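Local coordinates for protein malate dehydrogenase (Entamoeba histolytica, PDB 3I0P) that probably catalyses the reversible NAD-dependent oxidation of malate to oxaloacetate in this parasitic amoeba, at residues 347-350 with 351-355; 52-55 with 56-60; 9-12 with 13-17; 331-334 with 335-339. All coordinates share one frame; numbering follows the deposited sequence. Where two conformers were deposited one is given.

Along the chain the order is interaction 3 (9-12 with 13-17), interaction 2 (52-55 with 56-60), interaction 4 (331-334 with 335-339) and interaction 1 (347-350 with 351-355). Each lies on or at the start of a helix: 11-24, 55-64, 328-340 and 346-359. Interactions 1, 2 and 3 touch one another, with centres 10 to 14 Å apart; strands 6-9 and 342-345 pair antiparallel beside them. Helices 11-24 and 346-359, from the two ends of the chain, thus meet each other and the 52-60 region. Helix 328-340 joins them where Ile11 meets the backbone of Arg337, but interaction 4 lies 22 to 23 Å from the centres of interactions 1 and 2.

Interaction 1: 347-350 with 351-355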
loop_
_atom_site.group_PDB
_atom_site.type_symbol
_atom_site.label_atom_id
_atom_site.label_comp_id
_atom_site.label_asym_id
_atom_site.label_seq_id
_atom_site.Cartn_x
_atom_site.Cartn_y
_atom_site.Cartn_z
ATOM N N VAL A 347 3.897 -0.293 -35.810
ATOM C CA VAL A 347 3.571 -1.695 -35.517
ATOM C C VAL A 347 2.092 -1.865 -35.155
ATOM O O VAL A 347 1.458 -2.814 -35.604
ATOM C CB VAL A 347 4.534 -2.331 -34.446
ATOM C CG1 VAL A 347 4.408 -1.650 -33.080
ATOM C CG2 VAL A 347 4.306 -3.839 -34.331
ATOM N N THR A 348 1.547 -0.929 -34.374
ATOM C CA THR A 348 0.153 -0.992 -33.915
ATOM C C THR A 348 -0.785 -0.762 -35.093
ATOM O O THR A 348 -1.770 -1.494 -35.274
ATOM C CB THR A 348 -0.150 0.036 -32.785
ATOM O OG1 THR A 348 0.851 -0.045 -31.766
ATOM C CG2 THR A 348 -1.498 -0.238 -32.151
ATOM N N ILE A 349 -0.466 0.251 -35.893
ATOM C CA ILE A 349 -1.210 0.537 -37.109
ATOM C C ILE A 349 -1.302 -0.715 -37.972
ATOM O O ILE A 349 -2.382 -1.076 -38.453
ATOM C CB ILE A 349 -0.567 1.701 -37.915
ATOM C CG1 ILE A 349 -0.576 2.999 -37.096
ATOM C CG2 ILE A 349 -1.276 1.898 -39.255
ATOM C CD1 ILE A 349 -1.959 3.475 -36.672
ATOM N N ASN A 350 -0.163 -1.384 -38.142
ATOM C CA ASN A 350 -0.086 -2.598 -38.949
ATOM C C ASN A 350 -0.830 -3.776 -38.325
ATOM O O ASN A 350 -1.493 -4.545 -39.036
ATOM C CB ASN A 350 1.372 -2.919 -39.298
ATOM C CG ASN A 350 1.989 -1.855 -40.210
ATOM O OD1 ASN A 350 1.305 -1.281 -41.063
ATOM N ND2 ASN A 350 3.273 -1.575 -40.023
ATOM N N GLU A 351 -0.760 -3.895 -37.001
ATOM C CA GLU A 351 -1.596 -4.867 -36.304
ATOM C C GLU A 351 -3.090 -4.616 -36.553
ATOM O O GLU A 351 -3.849 -5.565 -36.781
ATOM C CB GLU A 351 -1.308 -4.873 -34.807
ATOM C CG GLU A 351 -0.022 -5.562 -34.416
ATOM C CD GLU A 351 0.297 -5.379 -32.948
ATOM O OE1 GLU A 351 -0.459 -4.667 -32.260
ATOM O OE2 GLU A 351 1.303 -5.944 -32.475
ATOM N N MET A 352 -3.499 -3.345 -36.514
ATOM C CA MET A 352 -4.910 -2.972 -36.712
ATOM C C MET A 352 -5.375 -3.308 -38.125
ATOM O O MET A 352 -6.433 -3.913 -38.310
ATOM C CB MET A 352 -5.152 -1.491 -36.404
ATOM C CG MET A 352 -5.022 -1.132 -34.933
ATOM S SD MET A 352 -5.104 0.646 -34.579
ATOM C CE MET A 352 -6.824 1.022 -34.916
ATOM N N LYS A 353 -4.568 -2.919 -39.111
ATOM C CA LYS A 353 -4.816 -3.242 -40.519
ATOM C C LYS A 353 -5.016 -4.742 -40.725
ATOM O O LYS A 353 -5.961 -5.159 -41.395
ATOM C CB LYS A 353 -3.668 -2.734 -41.399
ATOM C CG LYS A 353 -3.784 -1.275 -41.819
ATOM C CD LYS A 353 -2.434 -0.761 -42.312
ATOM C CE LYS A 353 -2.589 0.243 -43.447
ATOM N NZ LYS A 353 -3.305 -0.372 -44.616
ATOM N N GLU A 354 -4.141 -5.542 -40.123
ATOM C CA GLU A 354 -4.239 -6.992 -40.213
ATOM C C GLU A 354 -5.568 -7.525 -39.660
ATOM O O GLU A 354 -6.233 -8.329 -40.320
ATOM C CB GLU A 354 -3.051 -7.656 -39.524
ATOM C CG GLU A 354 -2.784 -9.079 -40.009
ATOM C CD GLU A 354 -1.719 -9.813 -39.185
ATOM O OE1 GLU A 354 -1.273 -9.278 -38.131
ATOM O OE2 GLU A 354 -1.329 -10.933 -39.600
ATOM N N LEU A 355 -5.955 -7.061 -38.468
ATOM C CA LEU A 355 -7.249 -7.419 -37.865
ATOM C C LEU A 355 -8.444 -6.948 -38.699
ATOM O O LEU A 355 -9.424 -7.674 -38.862
ATOM C CB LEU A 355 -7.358 -6.869 -36.440
ATOM C CG LEU A 355 -6.287 -7.317 -35.445
ATOM C CD1 LEU A 355 -6.226 -6.351 -34.280
ATOM C CD2 LEU A 355 -6.510 -8.746 -34.967
HETATM O O HOH W 1 1.037 -2.776 -30.990
#
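Thr348 and Glu351 are joined through a water on one turn of the α-helix 346-359. The water accepts from Thr348 OG1 at 2.8 Å and donates to Glu351 OE1 at 2.7 Å, so a short hydroxyl and a long carboxylate bridge three residues. With CG beside its own backbone N (chi1 -76°) and the chain extended beyond it, the Glu351 carboxylate is carried back along the preceding turn to the water. Its CG passes Val347 O at 3.3 Å, and the two side chains lie side by side, OE2 4.1 Å from Val347 CG2. Beneath them the i to i+4 backbone bonds set the spacing, Met352 N giving to Thr348 O at 2.8 Å and Lys353 N to Ile349 O at 2.9 Å. The helix is amphipathic. Ile349, branched and apolar, faces Val9 of strand 6-9, whereas the flexible thioether of Met352 reaches Ile52 and Phe17; Glu351 leans on Lys56 of helix 55-64. A polar amide and a lysine suit the exposed side: Asn350 and Lys353 point the same way, and the lysine ammonium makes a long, weak ion pair with the Phe365 carboxylate. Asn350 OD1 itself lies 4.0 Å from Lys353 CD.

Interaction 2: 52-55 with 56-60; sequences IQRF and KTVYI
The phenyl ring of Phe55 is overlapped on one face by Ile60, whose CG1 sits 3.8 Å from the ring centroid and only 14° off the normal, a CH-pi contact displaced toward the rim. Ile60 CD1 continues across to Phe55 CZ at 3.5 Å. With CG of Phe55 anti to its backbone N, the ring lies on the side of the carbonyl carbon, where Ile60 can cover it. Flat aromatic and branched aliphatic suit this buried spot, since Phe55 also meets Met18 and Val21 of helix 11-24 and Ile60 meets Leu355. The carbonyl of Phe55 takes two donors: Ile60 N in the carbonyl plane at 3.1 Å (171°), and Tyr59 N from above that plane at 3.2 Å, bent to 136°. Arg54, the N-cap residue, receives Val58 N on its O at 3.1 Å, and its aliphatic CG and CD lie across Val58 CG2. Lys56 N and Thr57 N each give to a water instead. Lys56 forms a salt bridge with Asp61; Tyr59 OH bonds His123 ND1, and the Tyr59 side chain comes within about 7 Å of bound NAD. The bond from Ile60 N, five residues on, marks a pi-type turn at the start of helix 55-64.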
loop_
_atom_site.group_PDB
_atom_site.type_symbol
_atom_site.label_atom_id
_atom_site.label_comp_id
_atom_site.label_asym_id
_atom_site.label_seq_id
_atom_site.Cartn_x
_atom_site.Cartn_y
_atom_site.Cartn_z
ATOM N N ILE A 52 -4.832 -0.433 -26.957
ATOM C CA ILE A 52 -4.685 -0.849 -28.364
ATOM C C ILE A 52 -3.299 -1.405 -28.749
ATOM O O ILE A 52 -3.212 -2.335 -29.545
ATOM C CB ILE A 52 -5.186 0.271 -29.354
ATOM C CG1 ILE A 52 -5.322 -0.241 -30.795
ATOM C CG2 ILE A 52 -4.310 1.509 -29.293
ATOM C CD1 ILE A 52 -6.351 -1.338 -30.993
ATOM N N GLN A 53 -2.226 -0.855 -28.179
ATOM C CA GLN A 53 -0.853 -1.280 -28.531
ATOM C C GLN A 53 -0.548 -2.702 -28.076
ATOM O O GLN A 53 0.537 -3.240 -28.332
ATOM C CB GLN A 53 0.185 -0.302 -27.981
ATOM C CG GLN A 53 0.077 1.073 -28.606
ATOM C CD GLN A 53 1.108 2.062 -28.091
ATOM O OE1 GLN A 53 0.796 3.242 -27.882
ATOM N NE2 GLN A 53 2.344 1.596 -27.890
ATOM N N ARG A 54 -1.535 -3.311 -27.429
ATOM C CA ARG A 54 -1.399 -4.635 -26.869
ATOM C C ARG A 54 -2.642 -5.444 -27.208
ATOM O O ARG A 54 -2.781 -6.590 -26.803
ATOM C CB ARG A 54 -1.236 -4.504 -25.358
ATOM C CG ARG A 54 -0.286 -5.492 -24.716
ATOM C CD ARG A 54 1.051 -5.632 -25.454
ATOM N NE ARG A 54 1.915 -4.469 -25.283
ATOM C CZ ARG A 54 3.001 -4.241 -26.015
ATOM N NH1 ARG A 54 3.345 -5.102 -26.965
ATOM N NH2 ARG A 54 3.747 -3.156 -25.806
ATOM N N PHE A 55 -3.540 -4.839 -27.973
ATOM C CA PHE A 55 -4.812 -5.451 -28.321
ATOM C C PHE A 55 -4.611 -6.793 -29.002
ATOM O O PHE A 55 -5.154 -7.806 -28.551
ATOM C CB PHE A 55 -5.614 -4.507 -29.223
ATOM C CG PHE A 55 -6.995 -4.989 -29.554
ATOM C CD1 PHE A 55 -7.879 -5.366 -28.549
ATOM C CD2 PHE A 55 -7.422 -5.027 -30.873
ATOM C CE1 PHE A 55 -9.162 -5.800 -28.853
ATOM C CE2 PHE A 55 -8.697 -5.452 -31.194
ATOM C CZ PHE A 55 -9.578 -5.835 -30.183
ATOM N N LYS A 56 -3.810 -6.800 -30.068
ATOM C CA LYS A 56 -3.612 -8.009 -30.858
ATOM C C LYS A 56 -2.944 -9.166 -30.094
ATOM O O LYS A 56 -3.494 -10.276 -30.043
ATOM C CB LYS A 56 -2.857 -7.731 -32.156
ATOM C CG LYS A 56 -3.049 -8.861 -33.149
ATOM C CD LYS A 56 -2.103 -8.800 -34.325
ATOM C CE LYS A 56 -1.994 -10.185 -34.980
ATOM N NZ LYS A 56 -1.104 -11.117 -34.222
ATOM N N THR A 57 -1.767 -8.913 -29.519
ATOM C CA THR A 57 -0.975 -9.994 -28.926
ATOM C C THR A 57 -1.486 -10.466 -27.564
ATOM O O THR A 57 -1.413 -11.657 -27.261
ATOM C CB THR A 57 0.509 -9.627 -28.801
ATOM O OG1 THR A 57 0.641 -8.480 -27.960
ATOM C CG2 THR A 57 1.116 -9.328 -30.175
ATOM N N VAL A 58 -2.011 -9.552 -26.752
ATOM C CA VAL A 58 -2.389 -9.901 -25.377
ATOM C C VAL A 58 -3.846 -10.362 -25.258
ATOM O O VAL A 58 -4.212 -11.057 -24.304
ATOM C CB VAL A 58 -1.999 -8.766 -24.373
ATOM C CG1 VAL A 58 -2.534 -9.015 -22.969
ATOM C CG2 VAL A 58 -0.486 -8.618 -24.340
ATOM N N TYR A 59 -4.663 -10.013 -26.245
ATOM C CA TYR A 59 -6.076 -10.385 -26.215
ATOM C C TYR A 59 -6.528 -11.228 -27.417
ATOM O O TYR A 59 -6.929 -12.383 -27.235
ATOM C CB TYR A 59 -6.961 -9.154 -25.975
ATOM C CG TYR A 59 -6.578 -8.457 -24.687
ATOM C CD1 TYR A 59 -6.954 -8.983 -23.447
ATOM C CD2 TYR A 59 -5.789 -7.298 -24.698
ATOM C CE1 TYR A 59 -6.574 -8.362 -22.260
ATOM C CE2 TYR A 59 -5.410 -6.675 -23.512
ATOM C CZ TYR A 59 -5.814 -7.208 -22.300
ATOM O OH TYR A 59 -5.440 -6.600 -21.125
ATOM N N ILE A 60 -6.433 -10.667 -28.626
ATOM C CA ILE A 60 -6.917 -11.346 -29.834
ATOM C C ILE A 60 -6.169 -12.659 -30.097
ATOM O O ILE A 60 -6.787 -13.707 -30.237
ATOM C CB ILE A 60 -6.949 -10.408 -31.082
ATOM C CG1 ILE A 60 -7.695 -9.094 -30.762
ATOM C CG2 ILE A 60 -7.594 -11.111 -32.295
ATOM C CD1 ILE A 60 -9.131 -9.260 -30.244
HETATM O O HOH W 2 -2.888 -4.505 -31.051
HETATM O O HOH W 3 -0.462 -6.131 -29.875
#

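Interaction 3: 9-12 with 13-17; sequences VSID and TIKEF
Ser10 and Thr13 share a water, which accepts from Ser10 N at 2.8 Å and lies 2.7 Å from Thr13 OG1. Hydroxyls suit both positions: Ser10 is the N-cap of helix 11-24, and Thr13 carries a second oxygen at the first turn. The serine torsion (chi1 79°) turns Ser10 OG toward Thr13, 2.9 Å from its OG1; the serine hydroxyl bonds a glycerol probably left from crystallisation. Next come the helical bonds, Ile14 N to Ser10 O at 3.1 Å and Lys15 N to Ile11 O at 2.8 Å. Here the chain passes directly from strand 6-9, which pairs antiparallel with strand 342-345, into the helix; Val9 still bonds Asp342 through its backbone. Asp12 faces outward, where a negative charge near the N-terminal end of a helix would be expected to interact favourably with the helix dipole. Inward, Val9 CG1 touches Thr13 CG2 at 3.6 Å, the two side chains crossing at about a right angle, and reaches Ile14 CG1 at 3.7 Å. The β-branched, apolar groups of Val9 and Ile14 both press on Leu344. Ile11 meets Ile40 and Leu44 of helix 29-45. One turn beyond Thr13, Phe17 sets its ring against Leu355 and Val361.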
loop_
_atom_site.group_PDB
_atom_site.type_symbol
_atom_site.label_atom_id
_atom_site.label_comp_id
_atom_site.label_asym_id
_atom_site.label_seq_id
_atom_site.Cartn_x
_atom_site.Cartn_y
_atom_site.Cartn_z
ATOM N N VAL A 9 -4.622 8.293 -34.598
ATOM C CA VAL A 9 -5.952 7.699 -34.700
ATOM C C VAL A 9 -6.808 8.264 -33.569
ATOM O O VAL A 9 -6.342 8.373 -32.428
ATOM C CB VAL A 9 -5.907 6.150 -34.594
ATOM C CG1 VAL A 9 -7.241 5.560 -34.973
ATOM C CG2 VAL A 9 -4.812 5.573 -35.476
ATOM N N SER A 10 -8.047 8.632 -33.879
ATOM C CA SER A 10 -8.949 9.176 -32.866
ATOM C C SER A 10 -9.354 8.092 -31.868
ATOM O O SER A 10 -9.414 6.908 -32.224
ATOM C CB SER A 10 -10.196 9.784 -33.514
ATOM O OG SER A 10 -11.123 8.777 -33.887
ATOM N N ILE A 11 -9.630 8.507 -30.630
ATOM C CA ILE A 11 -10.128 7.611 -29.579
ATOM C C ILE A 11 -11.378 6.841 -30.030
ATOM O O ILE A 11 -11.451 5.629 -29.855
ATOM C CB ILE A 11 -10.404 8.388 -28.247
ATOM C CG1 ILE A 11 -9.091 8.895 -27.599
ATOM C CG2 ILE A 11 -11.249 7.571 -27.284
ATOM C CD1 ILE A 11 -8.058 7.824 -27.226
ATOM N N ASP A 12 -12.342 7.549 -30.624
ATOM C CA ASP A 12 -13.557 6.927 -31.147
ATOM C C ASP A 12 -13.256 5.797 -32.131
ATOM O O ASP A 12 -13.849 4.729 -32.024
ATOM C CB ASP A 12 -14.480 7.960 -31.805
ATOM C CG ASP A 12 -15.181 8.877 -30.792
ATOM O OD1 ASP A 12 -15.772 8.388 -29.797
ATOM O OD2 ASP A 12 -15.163 10.106 -31.014
ATOM N N THR A 13 -12.345 6.032 -33.079
ATOM C CA THR A 13 -11.942 4.998 -34.044
ATOM C C THR A 13 -11.404 3.762 -33.318
ATOM O O THR A 13 -11.849 2.647 -33.585
ATOM C CB THR A 13 -10.870 5.508 -35.074
ATOM O OG1 THR A 13 -11.379 6.630 -35.799
ATOM C CG2 THR A 13 -10.482 4.418 -36.072
ATOM N N ILE A 14 -10.457 3.978 -32.404
ATOM C CA ILE A 14 -9.843 2.910 -31.622
ATOM C C ILE A 14 -10.886 2.148 -30.799
ATOM O O ILE A 14 -10.877 0.912 -30.774
ATOM C CB ILE A 14 -8.718 3.463 -30.707
ATOM C CG1 ILE A 14 -7.633 4.141 -31.544
ATOM C CG2 ILE A 14 -8.109 2.353 -29.841
ATOM C CD1 ILE A 14 -6.710 5.037 -30.751
ATOM N N LYS A 15 -11.773 2.905 -30.143
ATOM C CA LYS A 15 -12.899 2.401 -29.341
ATOM C C LYS A 15 -13.793 1.468 -30.132
ATOM O O LYS A 15 -14.011 0.328 -29.728
ATOM C CB LYS A 15 -13.785 3.572 -28.901
ATOM C CG LYS A 15 -13.757 3.980 -27.460
ATOM C CD LYS A 15 -14.714 5.147 -27.270
ATOM C CE LYS A 15 -15.356 5.147 -25.882
ATOM N NZ LYS A 15 -15.516 6.547 -25.367
ATOM N N GLU A 16 -14.319 1.972 -31.253
ATOM C CA GLU A 16 -15.261 1.244 -32.107
ATOM C C GLU A 16 -14.621 0.013 -32.723
ATOM O O GLU A 16 -15.259 -1.035 -32.837
ATOM C CB GLU A 16 -15.784 2.160 -33.220
ATOM C CG GLU A 16 -16.327 1.431 -34.458
ATOM C CD GLU A 16 -17.751 0.913 -34.286
ATOM O OE1 GLU A 16 -18.278 0.943 -33.153
ATOM O OE2 GLU A 16 -18.342 0.469 -35.289
ATOM N N PHE A 17 -13.355 0.151 -33.105
ATOM C CA PHE A 17 -12.623 -0.905 -33.805
ATOM C C PHE A 17 -12.421 -2.087 -32.890
ATOM O O PHE A 17 -12.624 -3.231 -33.281
ATOM C CB PHE A 17 -11.267 -0.390 -34.287
ATOM C CG PHE A 17 -10.400 -1.448 -34.898
ATOM C CD1 PHE A 17 -10.664 -1.930 -36.183
ATOM C CD2 PHE A 17 -9.313 -1.965 -34.197
ATOM C CE1 PHE A 17 -9.857 -2.916 -36.761
ATOM C CE2 PHE A 17 -8.497 -2.956 -34.763
ATOM C CZ PHE A 17 -8.769 -3.432 -36.048
HETATM O O HOH W 4 -9.215 8.132 -36.346
#

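Interaction 4: 331-334 with 335-339; sequences YETE and QKRRK
Tyr331 O receives Gln335 N at 2.8 Å, the first of four consecutive i to i+4 bonds that make 331-338 regular α-helix. Lys336, Arg337 and Arg338 repeat the pattern onto Glu332, Thr333 and Glu334. The last bond, Lys339 N to Lys336 O, is i to i+3 and weak. On this frame residues four apart pair up. Gln335 folds back over Tyr331, offering a methylene and a flat amide to lay on the ring: CG lies 3.8 Å from the centroid, 20° off the normal, and a bend at chi2 brings the amide out over the CE1-CZ rim, its plane 12° from the ring's and OE1 3.6 Å from Tyr331 CE1. The ring itself also meets Phe176. Thr333 CG2, a methyl small enough for the place, sits over one face of the Arg337 guanidinium, 3.7 Å from NE, while the threonine hydroxyl bonds Lys329 O and the arginine NH1 goes to Asp48 and Asp43 O. Glu334 and Arg338 lie alongside each other, both long and flexible enough to meet: Arg338 NH2 gives to Glu334 OE1 at 2.8 Å, with the oxygen in the guanidinium plane but approached on the anti side of its carboxylate. Leu44 of helix 29-45 touches both side chains. One charged N-H thus grips one carboxylate oxygen, so this salt bridge is single-pronged; lying at the surface, it is probably weakened by solvent.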
loop_
_atom_site.group_PDB
_atom_site.type_symbol
_atom_site.label_atom_id
_atom_site.label_comp_id
_atom_site.label_asym_id
_atom_site.label_seq_id
_atom_site.Cartn_x
_atom_site.Cartn_y
_atom_site.Cartn_z
ATOM N N TYR A 331 -5.142 12.554 -16.189
ATOM C CA TYR A 331 -6.239 13.439 -16.582
ATOM C C TYR A 331 -5.817 14.338 -17.745
ATOM O O TYR A 331 -6.534 14.455 -18.741
ATOM C CB TYR A 331 -6.743 14.259 -15.378
ATOM C CG TYR A 331 -7.617 15.445 -15.734
ATOM C CD1 TYR A 331 -8.966 15.278 -16.068
ATOM C CD2 TYR A 331 -7.088 16.743 -15.736
ATOM C CE1 TYR A 331 -9.765 16.377 -16.398
ATOM C CE2 TYR A 331 -7.872 17.842 -16.065
ATOM C CZ TYR A 331 -9.200 17.656 -16.395
ATOM O OH TYR A 331 -9.958 18.753 -16.715
ATOM N N GLU A 332 -4.647 14.953 -17.621
ATOM C CA GLU A 332 -4.147 15.840 -18.659
ATOM C C GLU A 332 -3.879 15.117 -19.980
ATOM O O GLU A 332 -4.133 15.672 -21.053
ATOM C CB GLU A 332 -2.918 16.612 -18.181
ATOM C CG GLU A 332 -3.274 17.765 -17.239
ATOM C CD GLU A 332 -2.066 18.545 -16.755
ATOM O OE1 GLU A 332 -0.928 18.213 -17.156
ATOM O OE2 GLU A 332 -2.258 19.492 -15.967
ATOM N N THR A 333 -3.394 13.882 -19.909
ATOM C CA THR A 333 -3.243 13.066 -21.110
ATOM C C THR A 333 -4.617 12.766 -21.704
ATOM O O THR A 333 -4.820 12.871 -22.915
ATOM C CB THR A 333 -2.495 11.756 -20.818
ATOM O OG1 THR A 333 -1.187 12.058 -20.319
ATOM C CG2 THR A 333 -2.369 10.912 -22.081
ATOM N N GLU A 334 -5.563 12.417 -20.833
ATOM C CA GLU A 334 -6.914 12.077 -21.249
ATOM C C GLU A 334 -7.583 13.249 -21.951
ATOM O O GLU A 334 -8.286 13.049 -22.929
ATOM C CB GLU A 334 -7.728 11.592 -20.053
ATOM C CG GLU A 334 -9.189 11.328 -20.337
ATOM C CD GLU A 334 -9.868 10.510 -19.247
ATOM O OE1 GLU A 334 -10.922 9.912 -19.558
ATOM O OE2 GLU A 334 -9.361 10.454 -18.091
ATOM N N GLN A 335 -7.350 14.466 -21.460
ATOM C CA GLN A 335 -7.930 15.673 -22.068
ATOM C C GLN A 335 -7.333 15.928 -23.454
ATOM O O GLN A 335 -8.049 16.239 -24.411
ATOM C CB GLN A 335 -7.748 16.902 -21.159
ATOM C CG GLN A 335 -8.528 16.855 -19.835
ATOM C CD GLN A 335 -10.037 16.690 -20.019
ATOM O OE1 GLN A 335 -10.583 15.614 -19.773
ATOM N NE2 GLN A 335 -10.712 17.750 -20.455
ATOM N N LYS A 336 -6.014 15.782 -23.535
ATOM C CA LYS A 336 -5.263 15.875 -24.782
ATOM C C LYS A 336 -5.773 14.865 -25.830
ATOM O O LYS A 336 -6.126 15.252 -26.943
ATOM C CB LYS A 336 -3.779 15.651 -24.472
ATOM C CG LYS A 336 -2.820 15.760 -25.643
ATOM C CD LYS A 336 -1.368 15.578 -25.152
ATOM C CE LYS A 336 -0.349 16.219 -26.099
ATOM N NZ LYS A 336 -0.264 15.490 -27.397
ATOM N N ARG A 337 -5.840 13.583 -25.460
ATOM C CA ARG A 337 -6.161 12.521 -26.418
ATOM C C ARG A 337 -7.625 12.477 -26.822
ATOM O O ARG A 337 -7.977 12.047 -27.935
ATOM C CB ARG A 337 -5.681 11.170 -25.911
ATOM C CG ARG A 337 -4.185 11.096 -25.906
ATOM C CD ARG A 337 -3.695 9.720 -25.628
ATOM N NE ARG A 337 -2.241 9.694 -25.609
ATOM C CZ ARG A 337 -1.522 8.677 -25.159
ATOM N NH1 ARG A 337 -2.125 7.602 -24.685
ATOM N NH2 ARG A 337 -0.198 8.738 -25.179
ATOM N N ARG A 338 -8.473 12.934 -25.910
ATOM C CA ARG A 338 -9.900 13.021 -26.149
ATOM C C ARG A 338 -10.188 13.894 -27.371
ATOM O O ARG A 338 -11.052 13.564 -28.177
ATOM C CB ARG A 338 -10.600 13.565 -24.906
ATOM C CG ARG A 338 -12.080 13.290 -24.837
ATOM C CD ARG A 338 -12.622 13.581 -23.431
ATOM N NE ARG A 338 -12.375 12.473 -22.499
ATOM C CZ ARG A 338 -13.132 11.375 -22.402
ATOM N NH1 ARG A 338 -14.195 11.207 -23.182
ATOM N NH2 ARG A 338 -12.825 10.433 -21.521
ATOM N N LYS A 339 -9.451 14.989 -27.524
ATOM C CA LYS A 339 -9.729 15.920 -28.621
ATOM C C LYS A 339 -8.793 15.776 -29.827
ATOM O O LYS A 339 -9.227 15.985 -30.957
ATOM C CB LYS A 339 -9.812 17.379 -28.127
ATOM C CG LYS A 339 -8.605 17.870 -27.326
ATOM C CD LYS A 339 -8.994 19.045 -26.418
ATOM C CE LYS A 339 -7.820 19.495 -25.545
ATOM N NZ LYS A 339 -8.260 20.063 -24.225
#